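Side-chain contacts in hypothetical protein (Nitrosomonas europaea, PDB 2IN3), which probably acts as a thiol-disulfide oxidoreductase of the DsbA family, FrnE-like subfamily, and has been proposed to be a protein disulfide isomerase: residues A130-L135 against P151-D156; S104-E109 against E146-P151; F115-R120 against K136-D141. One frame throughout, in Å; residues are numbered along the deposited sequence.

Interaction 1: A130-L135 against P151-D156; sequences AQLAIL and PVFQSD
In the helical part of this DsbA-like fold, the start of helix 132-141 packs against the last turn of helix 146-154, with Leu132 and Leu135 meeting the ring of Phe153. The two backbones come nearest at Leu132 and Phe153, whose CA atoms are 8.2 Å apart, and no hydrogen bond links the segments. Leu132 and Phe153 both hold CG anti to the backbone N (chi1 166° and 178°) and slide past each other in opposite directions. This brings Leu132 CD1 to 3.6 Å from Phe153 CD2, while Leu132 CB lies 4.0 Å from Phe153 CE2. One turn further on, Leu135 crosses the phenyl group at about a right angle and places its CD1 3.7 Å from Phe153 CE1, so the two leucines meet different atoms of the ring, Leu132 at CD2 and CE2, Leu135 at CE1 and CZ. The other methyl of Leu132, CD2, meets the amide end of the extended Gln154 chain, 3.4 Å from Gln154 NE2, at the exposed margin. Arg98 of helix 94-106 adds a cation-pi contact to the ring of Phe153 and a hydrogen bond to its backbone O. With the Phe153 ring cut back to an alanine, the CD1 methyls of Leu132 and Leu135 would probably face a gap and Arg98 would lose its aromatic partner. Just beyond, the chain turns into the next helix: Ser155 OG donates to Val152 O at 2.6 Å, in the carbonyl plane and on a lone pair, and Ser155 N binds the same oxygen. Ser155 OG also accepts from Ala158 N, the N-cap bond of helix 156-171. Such helix-to-helix packing belongs to the helical insertion that DsbA-like proteins carry within the thioredoxin fold.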
loop_
_atom_site.group_PDB
_atom_site.type_symbol
_atom_site.label_atom_id
_atom_site.label_comp_id
_atom_site.label_asym_id
_atom_site.label_seq_id
_atom_site.Cartn_x
_atom_site.Cartn_y
_atom_site.Cartn_z
ATOM N N ALA A 130 2.422 -11.316 6.674
ATOM C CA ALA A 130 1.110 -11.720 7.198
ATOM C C ALA A 130 1.093 -11.987 8.714
ATOM O O ALA A 130 0.013 -12.107 9.303
ATOM C CB ALA A 130 0.598 -12.937 6.445
ATOM N N GLN A 131 2.271 -12.082 9.349
ATOM C CA GLN A 131 2.363 -12.391 10.779
ATOM C C GLN A 131 2.540 -11.172 11.687
ATOM O O GLN A 131 3.349 -10.293 11.404
ATOM C CB GLN A 131 3.492 -13.402 11.075
ATOM C CG GLN A 131 3.592 -14.594 10.105
ATOM C CD GLN A 131 2.437 -15.600 10.232
ATOM O OE1 GLN A 131 1.901 -15.830 11.319
ATOM N NE2 GLN A 131 2.072 -16.222 9.107
ATOM N N LEU A 132 1.815 -11.161 12.806
ATOM C CA LEU A 132 1.933 -10.094 13.810
ATOM C C LEU A 132 3.384 -9.910 14.285
ATOM O O LEU A 132 3.863 -8.778 14.425
ATOM C CB LEU A 132 0.980 -10.321 15.007
ATOM C CG LEU A 132 1.186 -9.496 16.290
ATOM C CD1 LEU A 132 0.849 -8.036 16.062
ATOM C CD2 LEU A 132 0.417 -10.035 17.499
ATOM N N ALA A 133 4.072 -11.023 14.516
ATOM C CA ALA A 133 5.453 -10.997 14.993
ATOM C C ALA A 133 6.303 -10.122 14.079
ATOM O O ALA A 133 7.068 -9.269 14.545
ATOM C CB ALA A 133 6.021 -12.420 15.090
ATOM N N ILE A 134 6.128 -10.306 12.773
ATOM C CA ILE A 134 6.826 -9.503 11.794
ATOM C C ILE A 134 6.380 -8.038 11.807
ATOM O O ILE A 134 7.226 -7.124 11.864
ATOM C CB ILE A 134 6.722 -10.138 10.372
ATOM C CG1 ILE A 134 7.277 -11.580 10.389
ATOM C CG2 ILE A 134 7.418 -9.265 9.331
ATOM C CD1 ILE A 134 8.741 -11.690 10.806
ATOM N N LEU A 135 5.064 -7.811 11.786
ATOM C CA LEU A 135 4.511 -6.464 11.726
ATOM C C LEU A 135 4.889 -5.576 12.927
ATOM O O LEU A 135 5.213 -4.392 12.746
ATOM C CB LEU A 135 2.983 -6.516 11.534
ATOM C CG LEU A 135 2.508 -7.113 10.186
ATOM C CD1 LEU A 135 0.992 -7.342 10.182
ATOM C CD2 LEU A 135 2.945 -6.251 8.973
ATOM N N PRO A 151 -2.297 -4.028 20.690
ATOM C CA PRO A 151 -3.740 -3.917 21.011
ATOM C C PRO A 151 -4.583 -3.365 19.833
ATOM O O PRO A 151 -5.693 -3.882 19.576
ATOM C CB PRO A 151 -3.766 -2.944 22.192
ATOM C CG PRO A 151 -2.423 -3.131 22.854
ATOM C CD PRO A 151 -1.471 -3.318 21.684
ATOM N N VAL A 152 -4.060 -2.344 19.143
ATOM C CA VAL A 152 -4.761 -1.755 17.997
ATOM C C VAL A 152 -4.907 -2.765 16.854
ATOM O O VAL A 152 -6.020 -2.984 16.377
ATOM C CB VAL A 152 -4.135 -0.395 17.536
ATOM C CG1 VAL A 152 -4.829 0.153 16.265
ATOM C CG2 VAL A 152 -4.223 0.638 18.690
ATOM N N PHE A 153 -3.804 -3.425 16.475
ATOM C CA PHE A 153 -3.827 -4.472 15.436
ATOM C C PHE A 153 -4.857 -5.600 15.699
ATOM O O PHE A 153 -5.528 -6.102 14.773
ATOM C CB PHE A 153 -2.416 -5.059 15.227
ATOM C CG PHE A 153 -2.371 -6.171 14.218
ATOM C CD1 PHE A 153 -2.281 -5.885 12.853
ATOM C CD2 PHE A 153 -2.433 -7.500 14.625
ATOM C CE1 PHE A 153 -2.250 -6.902 11.916
ATOM C CE2 PHE A 153 -2.398 -8.538 13.694
ATOM C CZ PHE A 153 -2.306 -8.241 12.337
ATOM N N GLN A 154 -4.978 -5.996 16.957
ATOM C CA GLN A 154 -5.879 -7.079 17.320
ATOM C C GLN A 154 -7.337 -6.645 17.514
ATOM O O GLN A 154 -8.227 -7.506 17.667
ATOM C CB GLN A 154 -5.341 -7.801 18.571
ATOM C CG GLN A 154 -3.963 -8.450 18.280
ATOM C CD GLN A 154 -3.381 -9.173 19.471
ATOM O OE1 GLN A 154 -3.689 -8.848 20.611
ATOM N NE2 GLN A 154 -2.508 -10.143 19.210
ATOM N N SER A 155 -7.588 -5.332 17.523
ATOM C CA SER A 155 -8.915 -4.800 17.895
ATOM C C SER A 155 -9.940 -5.030 16.789
ATOM O O SER A 155 -9.585 -5.014 15.610
ATOM C CB SER A 155 -8.854 -3.293 18.196
ATOM O OG SER A 155 -8.536 -2.544 17.037
ATOM N N ASP A 156 -11.207 -5.212 17.188
ATOM C CA ASP A 156 -12.311 -5.254 16.225
ATOM C C ASP A 156 -12.356 -3.988 15.383
ATOM O O ASP A 156 -12.658 -4.057 14.175
ATOM C CB ASP A 156 -13.656 -5.473 16.923
ATOM C CG ASP A 156 -13.867 -6.917 17.318
ATOM O OD1 ASP A 156 -13.152 -7.801 16.785
ATOM O OD2 ASP A 156 -14.734 -7.180 18.169
#

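Interaction 2: S104-E109 against E146-P151; sequences SLIEPE and ESRFTP
Ile106, in the last turn of helix 94-106, packs against Arg148 and Phe149 of helix 146-154 and forms the close part of this contact. Its CD1 rests 3.7 Å from Phe149 CA, against the backbone. With CG2 anti to the backbone N, the second branch of Ile106 reaches over one face of the Arg148 guanidinium, 3.2 Å above its plane and offset toward the rim; Ile106 CG2 is 3.6 Å from Arg148 CZ.

The outer side is looser and polar. Arg148, exposed and bent at chi3 (85°), turns its guanidinium toward Glu107, the first residue to leave the helix. Their salt bridge is long, Glu107 OE2 to Arg148 NH1 at 3.5 Å, and the carboxylate and guanidinium planes stand 81° apart, without the side-by-side pairing of two parallel groups. Glu107 OE2 also has a salt bridge to Lys110, its stronger partner, so Arg148 is probably a second, weaker partner of the carboxylate.

Inward, Phe149 continues from the contact onto Leu132 and Ala139 of helix 132-141 and onto Ser102 and Val103 of helix 94-106, while Ile144, in the loop before helix 146-154, touches Ile106, Glu107 and Phe149 where the three helices converge.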
loop_
_atom_site.group_PDB
_atom_site.type_symbol
_atom_site.label_atom_id
_atom_site.label_comp_id
_atom_site.label_asym_id
_atom_site.label_seq_id
_atom_site.Cartn_x
_atom_site.Cartn_y
_atom_site.Cartn_z
ATOM N N SER A 104 -2.245 4.188 11.115
ATOM C CA SER A 104 -3.032 5.391 10.826
ATOM C C SER A 104 -3.811 5.908 12.057
ATOM O O SER A 104 -4.042 7.113 12.158
ATOM C CB SER A 104 -3.976 5.189 9.628
ATOM O OG SER A 104 -5.152 4.497 10.019
ATOM N N LEU A 105 -4.208 5.006 12.965
ATOM C CA LEU A 105 -4.919 5.353 14.203
ATOM C C LEU A 105 -3.951 5.810 15.304
ATOM O O LEU A 105 -4.327 6.579 16.214
ATOM C CB LEU A 105 -5.706 4.127 14.706
ATOM C CG LEU A 105 -6.715 3.529 13.705
ATOM C CD1 LEU A 105 -7.404 2.275 14.196
ATOM C CD2 LEU A 105 -7.733 4.574 13.344
ATOM N N ILE A 106 -2.728 5.306 15.239
ATOM C CA ILE A 106 -1.702 5.612 16.233
ATOM C C ILE A 106 -0.903 6.885 15.890
ATOM O O ILE A 106 -0.830 7.820 16.704
ATOM C CB ILE A 106 -0.716 4.417 16.434
ATOM C CG1 ILE A 106 -1.496 3.166 16.858
ATOM C CG2 ILE A 106 0.354 4.781 17.508
ATOM C CD1 ILE A 106 -0.666 1.898 16.843
ATOM N N GLU A 107 -0.279 6.892 14.716
ATOM C CA GLU A 107 0.571 8.014 14.292
ATOM C C GLU A 107 0.446 8.159 12.775
ATOM O O GLU A 107 1.221 7.552 12.035
ATOM C CB GLU A 107 2.048 7.823 14.721
ATOM C CG GLU A 107 2.301 7.864 16.232
ATOM C CD GLU A 107 3.770 7.738 16.608
ATOM O OE1 GLU A 107 4.376 8.762 16.987
ATOM O OE2 GLU A 107 4.325 6.621 16.541
ATOM N N PRO A 108 -0.542 8.955 12.302
ATOM C CA PRO A 108 -0.777 9.145 10.864
ATOM C C PRO A 108 0.479 9.478 10.046
ATOM O O PRO A 108 0.585 9.065 8.897
ATOM C CB PRO A 108 -1.750 10.323 10.835
ATOM C CG PRO A 108 -2.489 10.208 12.085
ATOM C CD PRO A 108 -1.498 9.738 13.110
ATOM N N GLU A 109 1.426 10.204 10.649
ATOM C CA GLU A 109 2.665 10.619 9.985
ATOM C C GLU A 109 3.563 9.423 9.639
ATOM O O GLU A 109 4.447 9.529 8.781
ATOM C CB GLU A 109 3.408 11.597 10.904
ATOM C CG GLU A 109 2.462 12.541 11.672
ATOM C CD GLU A 109 1.777 11.933 12.944
ATOM O OE1 GLU A 109 0.892 12.625 13.519
ATOM O OE2 GLU A 109 2.108 10.797 13.376
ATOM N N GLU A 146 5.379 -1.677 20.864
ATOM C CA GLU A 146 4.543 -2.855 20.702
ATOM C C GLU A 146 3.304 -2.791 21.601
ATOM O O GLU A 146 2.233 -3.351 21.282
ATOM C CB GLU A 146 5.409 -4.046 21.080
ATOM C CG GLU A 146 4.769 -5.419 21.024
ATOM C CD GLU A 146 5.812 -6.529 21.230
ATOM O OE1 GLU A 146 6.940 -6.419 20.686
ATOM O OE2 GLU A 146 5.499 -7.518 21.919
ATOM N N SER A 147 3.465 -2.118 22.743
ATOM C CA SER A 147 2.357 -1.893 23.660
ATOM C C SER A 147 1.253 -0.982 23.082
ATOM O O SER A 147 0.108 -1.020 23.565
ATOM C CB SER A 147 2.883 -1.322 25.015
ATOM O OG SER A 147 3.407 0.025 24.728
ATOM N N ARG A 148 1.593 -0.169 22.046
ATOM C CA ARG A 148 0.583 0.649 21.388
ATOM C C ARG A 148 0.070 -0.081 20.139
ATOM O O ARG A 148 -1.143 -0.176 19.931
ATOM C CB ARG A 148 1.109 2.067 21.075
ATOM C CG ARG A 148 1.302 2.959 22.321
ATOM C CD ARG A 148 2.369 4.066 22.128
ATOM N NE ARG A 148 1.863 5.301 21.501
ATOM C CZ ARG A 148 2.256 5.819 20.329
ATOM N NH1 ARG A 148 3.187 5.232 19.558
ATOM N NH2 ARG A 148 1.700 6.952 19.911
ATOM N N PHE A 149 0.994 -0.637 19.348
ATOM C CA PHE A 149 0.644 -1.316 18.097
ATOM C C PHE A 149 -0.206 -2.575 18.249
ATOM O O PHE A 149 -1.198 -2.734 17.529
ATOM C CB PHE A 149 1.891 -1.672 17.273
ATOM C CG PHE A 149 1.564 -2.397 15.987
ATOM C CD1 PHE A 149 1.205 -1.681 14.857
ATOM C CD2 PHE A 149 1.576 -3.793 15.926
ATOM C CE1 PHE A 149 0.880 -2.343 13.646
ATOM C CE2 PHE A 149 1.254 -4.455 14.738
ATOM C CZ PHE A 149 0.908 -3.726 13.597
ATOM N N THR A 150 0.208 -3.492 19.128
ATOM C CA THR A 150 -0.454 -4.803 19.186
ATOM C C THR A 150 -1.947 -4.753 19.604
ATOM O O THR A 150 -2.779 -5.373 18.931
ATOM C CB THR A 150 0.333 -5.843 20.012
ATOM O OG1 THR A 150 1.623 -6.030 19.421
ATOM C CG2 THR A 150 -0.381 -7.186 20.019
ATOM N N PRO A 151 -2.297 -4.028 20.690
ATOM C CA PRO A 151 -3.740 -3.917 21.011
ATOM C C PRO A 151 -4.583 -3.365 19.833
ATOM O O PRO A 151 -5.693 -3.882 19.576
ATOM C CB PRO A 151 -3.766 -2.944 22.192
ATOM C CG PRO A 151 -2.423 -3.131 22.854
ATOM C CD PRO A 151 -1.471 -3.318 21.684
#

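Interaction 3: F115-R120 against K136-D141; sequences FAAIQR and KKLAVD. With EDO (1,2-ethanediol), chain C.
Leu138 of helix 132-141 points at the backbone of helix 111-123 between Ala117 and Ile118, where the two helices come close: the CA atoms of Ala117 and Leu138 are only 6.5 Å apart. The innermost contacts are made by one methyl. Leu138 CD1 sits 3.7 Å from Ile118 CA and 3.8 Å from Ala117 O, and Ile118 CG1 lies 4.0 Å from the same CD1, the two side chains crossing at about a right angle. The other branch is more distant, Leu138 CD2 standing 4.4 Å from Ala117 CB. The small side chain of Ala117 probably lets the leucine come this near the main chain. Leu138 has CG anti to its carbonyl carbon (chi1 -61°), which carries both methyls across to the partner helix; no hydrogen bond crosses the contact, and its side-chain pairs are apolar.

In the next shell, Phe114 and Ala121, one turn to each side on helix 111-123, also touch Leu138, while Ile118 is backed by Ala96 and Val100 of helix 94-106. Away from the interface, Arg120 holds a 1,2-ethanediol, probably from the crystallisation liquor, at the edge of its guanidinium. Arg120 NH2 donates to O2 of the diol at 2.7 Å and nearly straight (167°), and Arg120 NE to O1 at 2.9 Å.

Helix 111-123 thus lies between helix 132-141 and the thioredoxin part of the molecule. Gln119, pointing away from Leu138, donates from NE2 to Pro16 O and touches Cys21 and Trp22 of helix 19-35, which begins at a CxxC sequence consistent with a thioredoxin-type redox site.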
loop_
_atom_site.group_PDB
_atom_site.type_symbol
_atom_site.label_atom_id
_atom_site.label_comp_id
_atom_site.label_asym_id
_atom_site.label_seq_id
_atom_site.Cartn_x
_atom_site.Cartn_y
_atom_site.Cartn_z
ATOM N N PHE A 115 4.060 1.305 5.587
ATOM C CA PHE A 115 3.662 0.592 4.375
ATOM C C PHE A 115 4.957 0.171 3.621
ATOM O O PHE A 115 5.118 -0.994 3.177
ATOM C CB PHE A 115 2.843 1.540 3.509
ATOM C CG PHE A 115 2.221 0.897 2.296
ATOM C CD1 PHE A 115 0.863 0.606 2.308
ATOM C CD2 PHE A 115 2.972 0.605 1.148
ATOM C CE1 PHE A 115 0.226 0.021 1.216
ATOM C CE2 PHE A 115 2.333 0.003 0.020
ATOM C CZ PHE A 115 0.959 -0.285 0.078
ATOM N N ALA A 116 5.864 1.124 3.454
ATOM C CA ALA A 116 7.126 0.863 2.709
ATOM C C ALA A 116 7.967 -0.174 3.452
ATOM O O ALA A 116 8.532 -1.057 2.832
ATOM C CB ALA A 116 7.930 2.166 2.507
ATOM N N ALA A 117 8.017 -0.075 4.787
ATOM C CA ALA A 117 8.766 -1.012 5.619
ATOM C C ALA A 117 8.261 -2.445 5.421
ATOM O O ALA A 117 9.073 -3.365 5.333
ATOM C CB ALA A 117 8.732 -0.596 7.127
ATOM N N ILE A 118 6.939 -2.627 5.335
ATOM C CA ILE A 118 6.324 -3.938 5.061
ATOM C C ILE A 118 6.744 -4.456 3.674
ATOM O O ILE A 118 7.178 -5.592 3.535
ATOM C CB ILE A 118 4.775 -3.880 5.122
ATOM C CG1 ILE A 118 4.302 -3.600 6.577
ATOM C CG2 ILE A 118 4.171 -5.165 4.579
ATOM C CD1 ILE A 118 2.818 -3.253 6.636
ATOM N N GLN A 119 6.683 -3.589 2.675
ATOM C CA GLN A 119 7.024 -3.996 1.307
ATOM C C GLN A 119 8.480 -4.459 1.201
ATOM O O GLN A 119 8.790 -5.439 0.509
ATOM C CB GLN A 119 6.759 -2.837 0.345
ATOM C CG GLN A 119 5.278 -2.449 0.267
ATOM C CD GLN A 119 4.969 -1.869 -1.074
ATOM O OE1 GLN A 119 5.364 -0.758 -1.367
ATOM N NE2 GLN A 119 4.300 -2.646 -1.925
ATOM N N ARG A 120 9.375 -3.749 1.875
ATOM C CA ARG A 120 10.782 -4.097 1.816
ATOM C C ARG A 120 11.017 -5.421 2.554
ATOM O O ARG A 120 11.803 -6.273 2.081
ATOM C CB ARG A 120 11.650 -2.975 2.387
ATOM C CG ARG A 120 13.123 -3.145 2.141
ATOM C CD ARG A 120 13.905 -2.025 2.857
ATOM N NE ARG A 120 13.572 -0.686 2.350
ATOM C CZ ARG A 120 12.794 0.206 2.973
ATOM N NH1 ARG A 120 12.229 -0.064 4.163
ATOM N NH2 ARG A 120 12.579 1.393 2.405
ATOM N N LYS A 136 4.836 -6.132 14.137
ATOM C CA LYS A 136 5.151 -5.366 15.352
ATOM C C LYS A 136 6.624 -4.947 15.406
ATOM O O LYS A 136 6.974 -3.855 15.880
ATOM C CB LYS A 136 4.721 -6.129 16.623
ATOM C CG LYS A 136 5.590 -7.339 16.962
ATOM C CD LYS A 136 5.039 -8.093 18.168
ATOM C CE LYS A 136 5.947 -9.251 18.587
ATOM N NZ LYS A 136 5.166 -10.169 19.489
ATOM N N LYS A 137 7.492 -5.804 14.886
ATOM C CA LYS A 137 8.900 -5.482 14.776
ATOM C C LYS A 137 9.106 -4.248 13.870
ATOM O O LYS A 137 9.867 -3.342 14.219
ATOM C CB LYS A 137 9.651 -6.709 14.270
ATOM C CG LYS A 137 11.157 -6.610 14.284
ATOM C CD LYS A 137 11.789 -7.951 13.896
ATOM C CE LYS A 137 11.507 -8.323 12.420
ATOM N NZ LYS A 137 12.292 -9.519 11.962
ATOM N N LEU A 138 8.398 -4.199 12.736
ATOM C CA LEU A 138 8.499 -3.074 11.820
ATOM C C LEU A 138 8.005 -1.766 12.445
ATOM O O LEU A 138 8.621 -0.696 12.247
ATOM C CB LEU A 138 7.800 -3.380 10.463
ATOM C CG LEU A 138 8.384 -4.573 9.687
ATOM C CD1 LEU A 138 7.547 -4.918 8.456
ATOM C CD2 LEU A 138 9.799 -4.293 9.266
ATOM N N ALA A 139 6.918 -1.853 13.212
ATOM C CA ALA A 139 6.375 -0.706 13.935
ATOM C C ALA A 139 7.384 -0.174 15.002
ATOM O O ALA A 139 7.615 1.036 15.114
ATOM C CB ALA A 139 5.027 -1.072 14.564
ATOM N N VAL A 140 8.019 -1.092 15.718
ATOM C CA VAL A 140 9.091 -0.741 16.674
ATOM C C VAL A 140 10.241 0.018 15.999
ATOM O O VAL A 140 10.767 0.974 16.574
ATOM C CB VAL A 140 9.619 -1.992 17.400
ATOM C CG1 VAL A 140 10.911 -1.686 18.163
ATOM C CG2 VAL A 140 8.565 -2.512 18.357
ATOM N N ASP A 141 10.616 -0.393 14.779
ATOM C CA ASP A 141 11.717 0.242 14.044
ATOM C C ASP A 141 11.371 1.720 13.748
ATOM O O ASP A 141 12.260 2.573 13.619
ATOM C CB ASP A 141 11.946 -0.477 12.695
ATOM C CG ASP A 141 12.511 -1.909 12.842
ATOM O OD1 ASP A 141 13.159 -2.220 13.857
ATOM O OD2 ASP A 141 12.319 -2.716 11.886
HETATM C C1 EDO C . 15.305 0.171 -1.079
HETATM O O1 EDO C . 14.568 -0.818 -0.363
HETATM C C2 EDO C . 14.438 1.401 -1.284
HETATM O O2 EDO C . 13.640 1.598 -0.117
#

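In the fold
From the N terminus, the chain runs through strands 9-14 and 40-45 of the mixed sheet before entering the run of helices joined here. Interaction 2 closes the longest loop, from the end of helix 94-106 to helix 146-154, and interaction 3 is nested inside it, tying helix 111-123 to helix 132-141. Interaction 1 begins at 130-135, inside the loops of both others, and closes at 151-156, beyond them, so it crosses each. Interactions 1 and 2 share Pro151 and meet where Leu132 packs on Phe149; Leu135 on Ile118 joins interactions 1 and 3, and Phe149 on Ala139 joins 2 and 3. The chain then returns through helix 156-171 to strands 179-184 and 187-192.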